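Local structure of putative aminopeptidase (Leishmania major, 5NTH) at residues E467-S472 with S489-Y494; A143-E148 with S187-T192; S19-T24 with Q217-T222; N292-G297 with N351-L356; L48-L53 with T102-T107. The protein is probably a manganese-dependent M17 leucyl aminopeptidase that removes amino acids from the N-terminal end of peptides. All blocks are in the same frame, centred on the assembly; numbering follows the deposited sequence.

Overall arrangement
Along the chain interaction 3 opens first and encloses interaction 5, then interaction 2; interactions 4 and 1 follow. Interactions 2 and 5 share the N-terminal mixed sheet: interaction 5 pairs its strands 46-51 and 97-103, and interaction 2 lies just beyond strands 137-142 and 181-185, centres about 17 Å apart. Interaction 4 pairs two central strands of the catalytic sheet, its centre about 37 Å from that of interaction 5 and about 22 Å from that of interaction 3. Interaction 1, beside the actinonin pocket, has its centre about 24 Å from that of interaction 4. Interaction 3 thus joins the N-terminal helix 12-26 to helix 203-221, while interactions 4 and 1 lie in the catalytic region.

Interaction 1 of 5, residues E467-S472 with S489-Y494; sequences EEVYKS and SSCGGY
Y470 and Y494 run antiparallel and offset, with ring planes 26° apart but centroids 5.7 Å apart, so they barely overlap. Their nearest atoms are Y470 CD2 and Y494 CD2, 3.6 Å apart. This is the close-packed side of the meeting between the type I turn E467-Y470 and helix 488-497. Y494 CG is anti to its backbone N (chi1 170°), which directs the ring toward the turn; there the phenol crosses the root of E467, with Y494 OH 3.2 Å from E467 CB and the E467 backbone N over one ring face. The Y470 hydroxyl donates to C491 O at 2.8 Å, approaching from above the carbonyl plane, 71° out of it, while C491 O lies at the edge of the Y470 ring. V469 makes a looser contact, CG2 to C491 SG at 4.0 Å. On the exposed side the E467 carboxylate leads away from the helix, and E468 forms a salt bridge with K430 of a second subunit. G492 lies near the bound bicarbonate and actinonin. The buried Y470 hydroxyl therefore bonds firmly to the helical carbonyl C491 O and only weakly to R392 beside the bicarbonate.

Interaction 2 of 5, residues A143-E148 with S187-T192; sequences APAGSE and SRAAFT
A serine-carboxylate hydrogen bond, S187 to E148, with a small alanine contact, A145 on A189, joins the loop-to-helix connections that follow neighbouring parallel strands, 137-142 and 181-185, of the N-terminal mixed sheet. The S187 hydroxyl donates to E148 OE2 at 2.9 Å, using the anti lone pair of that oxygen, the one away from OE1. E148 CG is anti to the carbonyl carbon (chi1 -65°), and the chain then bends at chi2 (89°), bringing the carboxylate back over its own turn. There G146 N makes two long, weak hydrogen bonds, one to each carboxylate oxygen. A189 CB sits over a face of the carboxylate, 3.5 Å from E148 OE2, and A145 CB meets A189 CB at 4.3 Å. S187 CB rests against the peptide backbone, 3.8 Å from both A143 O and A145 N. P144 to S147 forms a type II turn, with G146 at a positive phi of 108°. P144 O takes two donors from S147, the backbone N and, at 2.6 Å, the hydroxyl OG, which closes the turn just before helix 148-156. Across the contact R188 is the N-cap residue of helix 189-192, and its carbonyl receives F191 N and T192 N. R188 also forms a salt bridge with D36 through NH1. Helix 203-221 lies against the contact, where L206 touches both E148 and A190.

Interaction 3 of 5, residues S19-T24 with Q217-T222; sequences SAYVQT and QRLVDT
Y21 overlaps the guanidinium of R218, the two side chains running antiparallel and offset with their planes 28° apart. Y21 CE1 lies over one face of the guanidinium, 4.0 Å from R218 CZ, and Y21 CD1 is 3.7 Å from R218 NH2. The ring is carried across by CG being anti to the backbone N (chi1 175°), and it ends tip to tip with T222: Y21 OH donates to T222 OG1 at 2.5 Å, a very short length that is doubtful. T222, just past helix 203-221, returns both N and OG1 to R218 O, from opposite faces of the carbonyl plane. R218, extended from CG to NE, crosses T24 at about a right angle. R218 NH2 donates to T24 OG1 at 2.7 Å, and NE adds a weak bond to the same oxygen. T24 OG1 donates in turn to Y21 O at 2.7 Å. The axes of 19-24 and 217-221 run at 148°, closest approach 12.0 Å, bridged by Y21 and R218, which meet the short threonines opposite. R218 also binds A173 O and Y174 O, while I235 of helix 229-243 touches Y21 and L219. The partners of the buried guanidinium named here are neutral oxygens, which probably spread its charge, and the chain from R218 NH2 through T24 OG1 to Y21 O links the N-terminal helix to helix 203-221.

Interaction 4 of 5, residues N292-G297 with N351-L356; sequences NIAMVG and NISVTL
The side chains of N292 and N351 run alongside one another in the same direction at the start of two parallel strands, their amide planes 65° apart. N351 ND2 donates to N292 OD1 at 3.0 Å, from above the acceptor's plane, and N351 N adds a weak bond to that oxygen. Backbone bonds form the regular parallel ladder, alternating from I293 N to N351 O (2.8 Å) through S353 N, M295 N and T355 N to G297 N on T355 O (3.1 Å). Apolar contacts occupy the face of I293, M295, I352 and V354. M295 bends at chi3 (-53°), setting CE 3.9 Å from I352 CD1 and 4.2 Å from V354 CB; F332 and V328 of helix 323-341 cover I352 and V354. On the other face a water donates to M295 O at 2.8 Å; its contacts with S353 OG and T355 OG1 are very short, their lengths doubtful. These hydroxyls have further partners in Q406 and T278, respectively. The pair lies centrally in the eight-stranded catalytic sheet. One face is thus hydrophobic, while the other mixes A294 and V296 with the hydroxyls of S353 and T355 around a water, on a pair whose strand 291-300 carries the manganese ligand K298.

Interaction 5 of 5, residues L48-L53 with T102-T107; sequences LLVGAL and TALPAT
V50 chi1 of 55° puts CG1 between the backbone N and the carbonyl carbon and leaves CG2 anti to N, and L104 CG is anti to its carbonyl carbon (chi1 -58°), which lets the two branched side chains cross obliquely with V50 CG2 3.5 Å from L104 CD2. The other L104 methyl, CD1, turns over the backbone of the neighbouring strand end, 3.5 Å from A52 N. Beside them run parallel strands 46-51 and 97-103. T102 N donates to L49 O at 2.7 Å and G51 N to T102 O at 3.2 Å. The third bond, L104 N to G51 O at 3.1 Å, comes from above the carbonyl plane, 60° out of it, as the chains leave the regular ladder. Two CA-H...O contacts supplement the ladder, V50 CA to T102 O and A103 CA to G51 O. L53 reaches back from the first turn of helix 53-57, its CD1 packing on A103 CB at 4.2 Å, and A52 is the N-cap residue of that helix. A water closes the splayed end: it accepts from L53 N at 2.7 Å and donates to L104 O. L48 CD1 approaches T102 OG1, a hydroxyl whose hydrogen-bond partner is T83 on antiparallel strand 83-88, outermost within this chain. Helix 117-127 covers this face through V124 on L48, A123 on T102 and S119 on L104. Consistent with a macro-type N-terminal domain, the two parallel strands are held by backbone bonds and sealed by aliphatic packing, and where they part a water takes up an N-H of the helix start and a strand-end carbonyl.

Interaction 1 of 5, residues E467-S472 with S489-Y494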
# COMPACT_ATOMS: atom_id res chain seq x y z
N GLU A 467 24.87 17.71 3.38
CA GLU A 467 24.71 18.42 4.63
C GLU A 467 23.32 18.98 4.73
O GLU A 467 22.72 18.95 5.81
CB GLU A 467 25.72 19.55 4.76
CG GLU A 467 25.58 20.30 6.08
CD GLU A 467 26.68 21.33 6.31
OE1 GLU A 467 27.01 22.10 5.36
OE2 GLU A 467 27.20 21.39 7.46
N GLU A 468 22.80 19.47 3.60
CA GLU A 468 21.55 20.20 3.61
C GLU A 468 20.30 19.35 3.55
O GLU A 468 19.22 19.89 3.57
CB GLU A 468 21.51 21.31 2.52
CG GLU A 468 21.23 20.87 1.07
CD GLU A 468 21.01 22.05 0.10
OE1 GLU A 468 20.05 22.82 0.35
OE2 GLU A 468 21.77 22.20 -0.91
N VAL A 469 20.41 18.03 3.48
CA VAL A 469 19.24 17.16 3.64
C VAL A 469 19.22 16.39 4.98
O VAL A 469 18.30 15.65 5.24
CB VAL A 469 19.02 16.22 2.44
CG1 VAL A 469 18.83 17.02 1.16
CG2 VAL A 469 20.14 15.19 2.27
N TYR A 470 20.22 16.62 5.82
CA TYR A 470 20.35 16.01 7.15
C TYR A 470 20.14 16.99 8.32
O TYR A 470 20.40 16.62 9.50
CB TYR A 470 21.78 15.46 7.30
CG TYR A 470 21.97 14.06 6.87
CD1 TYR A 470 21.41 13.02 7.58
CD2 TYR A 470 22.79 13.76 5.81
CE1 TYR A 470 21.60 11.71 7.19
CE2 TYR A 470 23.01 12.45 5.42
CZ TYR A 470 22.39 11.43 6.12
OH TYR A 470 22.60 10.13 5.76
N LYS A 471 19.74 18.22 8.01
CA LYS A 471 19.49 19.23 9.03
C LYS A 471 18.40 18.73 9.99
O LYS A 471 17.36 18.22 9.55
CB LYS A 471 19.03 20.53 8.38
CG LYS A 471 20.09 21.26 7.56
CD LYS A 471 19.52 22.54 6.93
CE LYS A 471 20.47 23.76 6.96
NZ LYS A 471 21.74 23.55 6.17
N SER A 472 18.69 18.83 11.29
CA SER A 472 17.75 18.60 12.36
C SER A 472 17.50 19.90 13.14
O SER A 472 18.40 20.64 13.34
CB SER A 472 18.35 17.60 13.33
OG SER A 472 17.56 17.47 14.50
N SER A 489 22.85 6.46 -1.52
CA SER A 489 24.09 5.79 -1.11
C SER A 489 25.14 6.77 -0.65
O SER A 489 25.82 6.48 0.32
CB SER A 489 24.70 4.82 -2.16
OG SER A 489 25.77 4.09 -1.54
N SER A 490 25.26 7.92 -1.31
CA SER A 490 26.23 8.93 -0.86
C SER A 490 25.87 9.45 0.51
O SER A 490 26.73 9.63 1.36
CB SER A 490 26.30 10.09 -1.81
OG SER A 490 26.08 9.70 -3.15
N CYS A 491 24.58 9.70 0.73
CA CYS A 491 24.12 10.20 2.02
C CYS A 491 24.52 9.23 3.15
O CYS A 491 24.88 9.64 4.26
CB CYS A 491 22.58 10.51 1.98
SG CYS A 491 22.09 11.99 0.98
N GLY A 492 24.51 7.94 2.85
CA GLY A 492 24.94 6.95 3.82
C GLY A 492 26.40 7.10 4.13
O GLY A 492 26.80 7.03 5.28
N GLY A 493 27.21 7.31 3.11
CA GLY A 493 28.63 7.55 3.32
C GLY A 493 28.95 8.82 4.07
O GLY A 493 29.79 8.84 4.96
N TYR A 494 28.26 9.90 3.70
CA TYR A 494 28.41 11.22 4.33
C TYR A 494 28.11 11.19 5.82
O TYR A 494 28.79 11.82 6.62
CB TYR A 494 27.49 12.24 3.64
CG TYR A 494 27.39 13.56 4.36
CD1 TYR A 494 28.35 14.56 4.18
CD2 TYR A 494 26.32 13.81 5.23
CE1 TYR A 494 28.25 15.76 4.86
CE2 TYR A 494 26.21 15.01 5.92
CZ TYR A 494 27.17 15.98 5.72
OH TYR A 494 27.06 17.16 6.41

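Interaction 2 of 5, residues A143-E148 with S187-T192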
# COMPACT_ATOMS: atom_id res chain seq x y z
N ALA A 143 43.33 -17.91 -18.95
CA ALA A 143 43.41 -16.51 -18.58
C ALA A 143 44.86 -16.08 -18.48
O ALA A 143 45.67 -16.80 -17.89
CB ALA A 143 42.70 -16.25 -17.27
N PRO A 144 45.15 -14.87 -19.00
CA PRO A 144 46.52 -14.37 -19.07
C PRO A 144 47.08 -14.01 -17.70
O PRO A 144 46.34 -13.82 -16.72
CB PRO A 144 46.41 -13.14 -19.97
CG PRO A 144 45.02 -12.66 -19.79
CD PRO A 144 44.18 -13.79 -19.24
N ALA A 145 48.40 -13.95 -17.64
CA ALA A 145 49.10 -13.63 -16.41
C ALA A 145 48.63 -12.24 -15.94
O ALA A 145 48.48 -11.34 -16.77
CB ALA A 145 50.61 -13.65 -16.65
N GLY A 146 48.40 -12.10 -14.64
CA GLY A 146 47.74 -10.91 -14.09
C GLY A 146 46.32 -11.16 -13.61
O GLY A 146 45.79 -10.40 -12.80
N SER A 147 45.72 -12.23 -14.10
CA SER A 147 44.39 -12.63 -13.72
C SER A 147 44.29 -13.60 -12.50
O SER A 147 43.20 -13.93 -12.04
CB SER A 147 43.69 -13.19 -14.96
OG SER A 147 44.22 -14.43 -15.39
N GLU A 148 45.42 -13.98 -11.91
CA GLU A 148 45.41 -14.96 -10.82
C GLU A 148 44.46 -14.65 -9.65
O GLU A 148 43.76 -15.55 -9.19
CB GLU A 148 46.81 -15.21 -10.27
CG GLU A 148 47.77 -15.87 -11.26
CD GLU A 148 48.55 -14.89 -12.12
OE1 GLU A 148 48.90 -13.76 -11.66
OE2 GLU A 148 48.82 -15.25 -13.29
N SER A 187 48.36 -19.69 -17.55
CA SER A 187 49.52 -18.93 -17.07
C SER A 187 50.17 -19.64 -15.89
O SER A 187 49.46 -20.25 -15.08
CB SER A 187 49.14 -17.51 -16.58
OG SER A 187 49.16 -17.44 -15.13
N ARG A 188 51.50 -19.49 -15.76
CA ARG A 188 52.26 -20.14 -14.69
C ARG A 188 52.83 -19.17 -13.67
O ARG A 188 53.60 -19.58 -12.79
CB ARG A 188 53.39 -20.97 -15.28
CG ARG A 188 52.95 -22.16 -16.14
CD ARG A 188 54.14 -23.02 -16.59
NE ARG A 188 54.76 -23.66 -15.42
CZ ARG A 188 55.98 -23.45 -14.96
NH1 ARG A 188 56.36 -24.08 -13.87
NH2 ARG A 188 56.85 -22.66 -15.59
N ALA A 189 52.41 -17.91 -13.73
CA ALA A 189 52.96 -16.84 -12.88
C ALA A 189 52.91 -17.07 -11.36
O ALA A 189 53.80 -16.64 -10.62
CB ALA A 189 52.28 -15.53 -13.22
N ALA A 190 51.86 -17.74 -10.90
CA ALA A 190 51.78 -18.15 -9.50
C ALA A 190 52.91 -19.12 -9.09
O ALA A 190 53.33 -19.14 -7.91
CB ALA A 190 50.41 -18.78 -9.22
N PHE A 191 53.37 -19.91 -10.06
CA PHE A 191 54.38 -20.95 -9.82
C PHE A 191 55.80 -20.49 -10.10
O PHE A 191 56.72 -20.95 -9.47
CB PHE A 191 54.01 -22.18 -10.63
CG PHE A 191 52.71 -22.77 -10.21
CD1 PHE A 191 52.65 -23.61 -9.09
CD2 PHE A 191 51.54 -22.44 -10.86
CE1 PHE A 191 51.45 -24.14 -8.66
CE2 PHE A 191 50.34 -22.97 -10.45
CZ PHE A 191 50.29 -23.83 -9.35
N THR A 192 55.95 -19.57 -11.03
CA THR A 192 57.24 -19.00 -11.37
C THR A 192 57.60 -17.75 -10.54
O THR A 192 58.75 -17.30 -10.58
CB THR A 192 57.28 -18.70 -12.89
OG1 THR A 192 56.24 -17.78 -13.28
CG2 THR A 192 57.10 -20.02 -13.71

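Interaction 3 of 5, residues S19-T24 with Q217-T222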
# COMPACT_ATOMS: atom_id res chain seq x y z
N SER A 19 29.83 -24.31 19.89
CA SER A 19 31.28 -24.61 20.06
C SER A 19 31.88 -25.32 18.85
O SER A 19 33.01 -25.05 18.46
CB SER A 19 31.57 -25.39 21.36
OG SER A 19 31.56 -24.54 22.51
N ALA A 20 31.09 -26.21 18.26
CA ALA A 20 31.44 -26.88 17.01
C ALA A 20 31.37 -25.97 15.81
O ALA A 20 32.24 -26.05 14.93
CB ALA A 20 30.53 -28.09 16.77
N TYR A 21 30.34 -25.13 15.73
CA TYR A 21 30.25 -24.12 14.67
C TYR A 21 31.47 -23.20 14.69
O TYR A 21 32.02 -22.84 13.64
CB TYR A 21 28.98 -23.27 14.76
CG TYR A 21 28.97 -22.19 13.73
CD1 TYR A 21 28.57 -22.45 12.42
CD2 TYR A 21 29.45 -20.93 14.04
CE1 TYR A 21 28.62 -21.46 11.45
CE2 TYR A 21 29.50 -19.92 13.08
CZ TYR A 21 29.07 -20.19 11.80
OH TYR A 21 29.13 -19.18 10.88
N VAL A 22 31.89 -22.81 15.89
CA VAL A 22 33.07 -21.96 16.04
C VAL A 22 34.26 -22.66 15.41
O VAL A 22 34.93 -22.08 14.56
CB VAL A 22 33.32 -21.62 17.50
CG1 VAL A 22 34.68 -20.98 17.71
CG2 VAL A 22 32.23 -20.67 18.00
N GLN A 23 34.47 -23.92 15.78
CA GLN A 23 35.60 -24.69 15.24
C GLN A 23 35.65 -24.74 13.73
O GLN A 23 36.74 -24.65 13.14
CB GLN A 23 35.61 -26.14 15.77
CG GLN A 23 36.00 -26.25 17.23
CD GLN A 23 37.11 -25.28 17.55
OE1 GLN A 23 36.90 -24.29 18.27
NE2 GLN A 23 38.28 -25.52 16.97
N THR A 24 34.49 -24.86 13.10
CA THR A 24 34.46 -25.00 11.65
C THR A 24 34.91 -23.69 11.05
O THR A 24 35.55 -23.66 9.99
CB THR A 24 33.07 -25.35 11.12
OG1 THR A 24 32.18 -24.26 11.39
CG2 THR A 24 32.54 -26.64 11.78
N GLN A 217 31.95 -16.20 2.89
CA GLN A 217 30.65 -16.76 2.52
C GLN A 217 29.98 -17.53 3.68
O GLN A 217 28.77 -17.52 3.80
CB GLN A 217 30.76 -17.68 1.31
CG GLN A 217 31.21 -17.02 0.03
CD GLN A 217 31.33 -18.03 -1.12
OE1 GLN A 217 32.17 -18.91 -1.06
NE2 GLN A 217 30.48 -17.92 -2.14
N ARG A 218 30.78 -18.17 4.54
CA ARG A 218 30.26 -18.94 5.65
C ARG A 218 29.67 -18.07 6.72
O ARG A 218 28.55 -18.28 7.13
CB ARG A 218 31.36 -19.78 6.28
CG ARG A 218 30.87 -20.67 7.41
CD ARG A 218 31.81 -21.83 7.65
NE ARG A 218 31.36 -22.71 8.74
CZ ARG A 218 30.39 -23.62 8.65
NH1 ARG A 218 29.69 -23.81 7.53
NH2 ARG A 218 30.12 -24.37 9.71
N LEU A 219 30.43 -17.11 7.19
CA LEU A 219 29.95 -16.17 8.20
C LEU A 219 28.69 -15.45 7.74
O LEU A 219 27.70 -15.40 8.46
CB LEU A 219 31.05 -15.19 8.57
CG LEU A 219 32.30 -15.80 9.21
CD1 LEU A 219 33.33 -14.71 9.43
CD2 LEU A 219 32.02 -16.53 10.51
N VAL A 220 28.68 -14.98 6.50
CA VAL A 220 27.52 -14.26 5.95
C VAL A 220 26.30 -15.16 5.89
O VAL A 220 25.26 -14.82 6.44
CB VAL A 220 27.83 -13.65 4.57
CG1 VAL A 220 26.58 -13.14 3.89
CG2 VAL A 220 28.79 -12.48 4.73
N ASP A 221 26.46 -16.30 5.23
CA ASP A 221 25.40 -17.32 5.06
C ASP A 221 24.81 -17.80 6.36
O ASP A 221 23.62 -18.07 6.39
CB ASP A 221 25.91 -18.58 4.35
CG ASP A 221 25.84 -18.49 2.82
OD1 ASP A 221 25.20 -17.59 2.24
OD2 ASP A 221 26.44 -19.41 2.17
N THR A 222 25.62 -17.95 7.41
CA THR A 222 25.11 -18.46 8.69
C THR A 222 24.00 -17.57 9.24
O THR A 222 24.15 -16.34 9.28
CB THR A 222 26.20 -18.53 9.75
OG1 THR A 222 27.27 -19.32 9.26
CG2 THR A 222 25.69 -19.18 11.01

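Interaction 4 of 5, residues N292-G297 with N351-L356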
# COMPACT_ATOMS: atom_id res chain seq x y z
N ASN A 292 49.80 3.60 7.03
CA ASN A 292 48.89 2.93 7.99
C ASN A 292 47.49 2.80 7.43
O ASN A 292 47.01 3.72 6.74
CB ASN A 292 48.79 3.71 9.29
CG ASN A 292 50.09 3.75 10.04
OD1 ASN A 292 50.97 2.91 9.85
ND2 ASN A 292 50.21 4.72 10.93
N ILE A 293 46.84 1.68 7.72
CA ILE A 293 45.55 1.39 7.13
C ILE A 293 44.57 0.91 8.16
O ILE A 293 44.80 -0.08 8.82
CB ILE A 293 45.70 0.37 6.00
CG1 ILE A 293 46.37 1.08 4.81
CG2 ILE A 293 44.34 -0.14 5.53
CD1 ILE A 293 47.30 0.22 4.03
N ALA A 294 43.46 1.63 8.30
CA ALA A 294 42.38 1.18 9.15
C ALA A 294 41.23 0.78 8.27
O ALA A 294 40.97 1.39 7.23
CB ALA A 294 41.97 2.25 10.11
N MET A 295 40.56 -0.28 8.68
CA MET A 295 39.39 -0.78 7.99
C MET A 295 38.21 -0.86 8.96
O MET A 295 38.40 -1.10 10.15
CB MET A 295 39.72 -2.14 7.38
CG MET A 295 40.62 -2.06 6.16
SD MET A 295 40.83 -3.65 5.31
CE MET A 295 41.37 -4.72 6.65
N VAL A 296 37.00 -0.64 8.46
CA VAL A 296 35.79 -0.67 9.31
C VAL A 296 34.62 -1.27 8.56
O VAL A 296 34.36 -0.93 7.41
CB VAL A 296 35.37 0.73 9.79
CG1 VAL A 296 34.25 0.66 10.81
CG2 VAL A 296 36.55 1.47 10.40
N GLY A 297 33.88 -2.15 9.23
CA GLY A 297 32.78 -2.85 8.60
C GLY A 297 31.54 -2.97 9.44
O GLY A 297 31.62 -3.15 10.67
N ASN A 351 51.02 -0.40 9.69
CA ASN A 351 49.96 -0.89 10.57
C ASN A 351 48.66 -1.15 9.86
O ASN A 351 48.20 -0.30 9.12
CB ASN A 351 49.64 0.15 11.61
CG ASN A 351 50.78 0.34 12.56
OD1 ASN A 351 51.03 -0.52 13.40
ND2 ASN A 351 51.48 1.46 12.42
N ILE A 352 48.07 -2.32 10.12
CA ILE A 352 46.73 -2.59 9.64
C ILE A 352 45.80 -2.92 10.79
O ILE A 352 46.17 -3.61 11.74
CB ILE A 352 46.69 -3.68 8.55
CG1 ILE A 352 45.28 -3.74 7.92
CG2 ILE A 352 47.12 -5.03 9.09
CD1 ILE A 352 45.26 -4.40 6.56
N SER A 353 44.59 -2.41 10.68
CA SER A 353 43.60 -2.42 11.76
C SER A 353 42.30 -2.85 11.13
O SER A 353 42.00 -2.47 10.00
CB SER A 353 43.52 -1.00 12.28
OG SER A 353 42.37 -0.73 13.01
N VAL A 354 41.53 -3.69 11.79
CA VAL A 354 40.16 -3.95 11.31
C VAL A 354 39.21 -3.82 12.47
O VAL A 354 39.46 -4.42 13.51
CB VAL A 354 39.98 -5.31 10.57
CG1 VAL A 354 40.43 -6.50 11.42
CG2 VAL A 354 38.53 -5.47 10.12
N THR A 355 38.16 -3.03 12.27
CA THR A 355 37.17 -2.78 13.31
C THR A 355 35.80 -3.34 12.91
O THR A 355 35.21 -2.96 11.90
CB THR A 355 37.09 -1.28 13.64
OG1 THR A 355 38.34 -0.85 14.19
CG2 THR A 355 36.00 -0.99 14.66
N LEU A 356 35.31 -4.26 13.72
CA LEU A 356 34.00 -4.84 13.49
C LEU A 356 32.96 -4.15 14.33
O LEU A 356 33.04 -4.18 15.56
CB LEU A 356 34.03 -6.31 13.82
CG LEU A 356 35.16 -7.00 13.08
CD1 LEU A 356 35.25 -8.44 13.53
CD2 LEU A 356 34.91 -6.89 11.58
O HOH W 1 39.98 -0.58 12.37

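Interaction 5 of 5, residues L48-L53 with T102-T107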
# COMPACT_ATOMS: atom_id res chain seq x y z
N LEU A 48 36.23 -28.95 -16.14
CA LEU A 48 35.69 -27.76 -16.74
C LEU A 48 36.81 -26.99 -17.46
O LEU A 48 37.89 -26.76 -16.91
CB LEU A 48 35.05 -26.88 -15.68
CG LEU A 48 34.69 -25.46 -16.12
CD1 LEU A 48 33.55 -25.43 -17.15
CD2 LEU A 48 34.34 -24.61 -14.92
N LEU A 49 36.50 -26.57 -18.67
CA LEU A 49 37.40 -25.79 -19.46
C LEU A 49 36.68 -24.50 -19.80
O LEU A 49 35.57 -24.53 -20.35
CB LEU A 49 37.76 -26.54 -20.73
CG LEU A 49 38.62 -25.75 -21.73
CD1 LEU A 49 39.89 -25.21 -21.09
CD2 LEU A 49 38.91 -26.66 -22.90
N VAL A 50 37.32 -23.38 -19.48
CA VAL A 50 36.66 -22.10 -19.60
C VAL A 50 37.67 -21.07 -20.01
O VAL A 50 38.73 -20.93 -19.39
CB VAL A 50 35.92 -21.70 -18.31
CG1 VAL A 50 36.83 -21.72 -17.08
CG2 VAL A 50 35.29 -20.34 -18.48
N GLY A 51 37.31 -20.34 -21.07
CA GLY A 51 38.15 -19.27 -21.55
C GLY A 51 37.53 -18.53 -22.70
O GLY A 51 36.53 -18.95 -23.26
N ALA A 52 38.15 -17.40 -23.01
CA ALA A 52 37.92 -16.67 -24.26
C ALA A 52 37.87 -17.64 -25.43
O ALA A 52 38.71 -18.53 -25.51
CB ALA A 52 39.07 -15.69 -24.48
N LEU A 53 36.94 -17.43 -26.34
CA LEU A 53 36.86 -18.28 -27.53
C LEU A 53 38.18 -18.39 -28.33
O LEU A 53 38.55 -19.51 -28.69
CB LEU A 53 35.73 -17.85 -28.45
CG LEU A 53 35.36 -18.93 -29.48
CD1 LEU A 53 34.88 -20.26 -28.88
CD2 LEU A 53 34.32 -18.36 -30.43
N THR A 102 33.19 -24.10 -21.61
CA THR A 102 32.47 -22.83 -21.57
C THR A 102 33.30 -21.68 -22.10
O THR A 102 34.35 -21.35 -21.57
CB THR A 102 31.94 -22.51 -20.15
OG1 THR A 102 31.09 -23.56 -19.69
CG2 THR A 102 31.13 -21.22 -20.14
N ALA A 103 32.77 -21.03 -23.13
CA ALA A 103 33.35 -19.82 -23.67
C ALA A 103 32.85 -18.60 -22.89
O ALA A 103 31.64 -18.44 -22.65
CB ALA A 103 33.00 -19.69 -25.12
N LEU A 104 33.80 -17.74 -22.52
CA LEU A 104 33.49 -16.49 -21.91
C LEU A 104 32.88 -15.61 -22.97
O LEU A 104 32.99 -15.91 -24.16
CB LEU A 104 34.73 -15.84 -21.32
CG LEU A 104 35.50 -16.67 -20.28
CD1 LEU A 104 36.88 -16.06 -20.01
CD2 LEU A 104 34.72 -16.90 -18.98
N PRO A 105 32.21 -14.52 -22.54
CA PRO A 105 31.58 -13.63 -23.51
C PRO A 105 32.56 -12.83 -24.36
O PRO A 105 33.71 -12.53 -23.94
CB PRO A 105 30.74 -12.69 -22.63
CG PRO A 105 30.53 -13.46 -21.35
CD PRO A 105 31.85 -14.13 -21.16
N ALA A 106 32.05 -12.50 -25.54
CA ALA A 106 32.80 -11.82 -26.60
C ALA A 106 33.26 -10.41 -26.22
O ALA A 106 34.41 -10.06 -26.47
CB ALA A 106 31.93 -11.76 -27.86
N THR A 107 32.38 -9.64 -25.58
CA THR A 107 32.57 -8.20 -25.38
C THR A 107 32.45 -7.82 -23.90
O THR A 107 31.56 -8.27 -23.19
CB THR A 107 31.58 -7.37 -26.25
OG1 THR A 107 30.23 -7.68 -25.89
CG2 THR A 107 31.73 -7.70 -27.74
O HOH W 2 34.89 -15.67 -26.19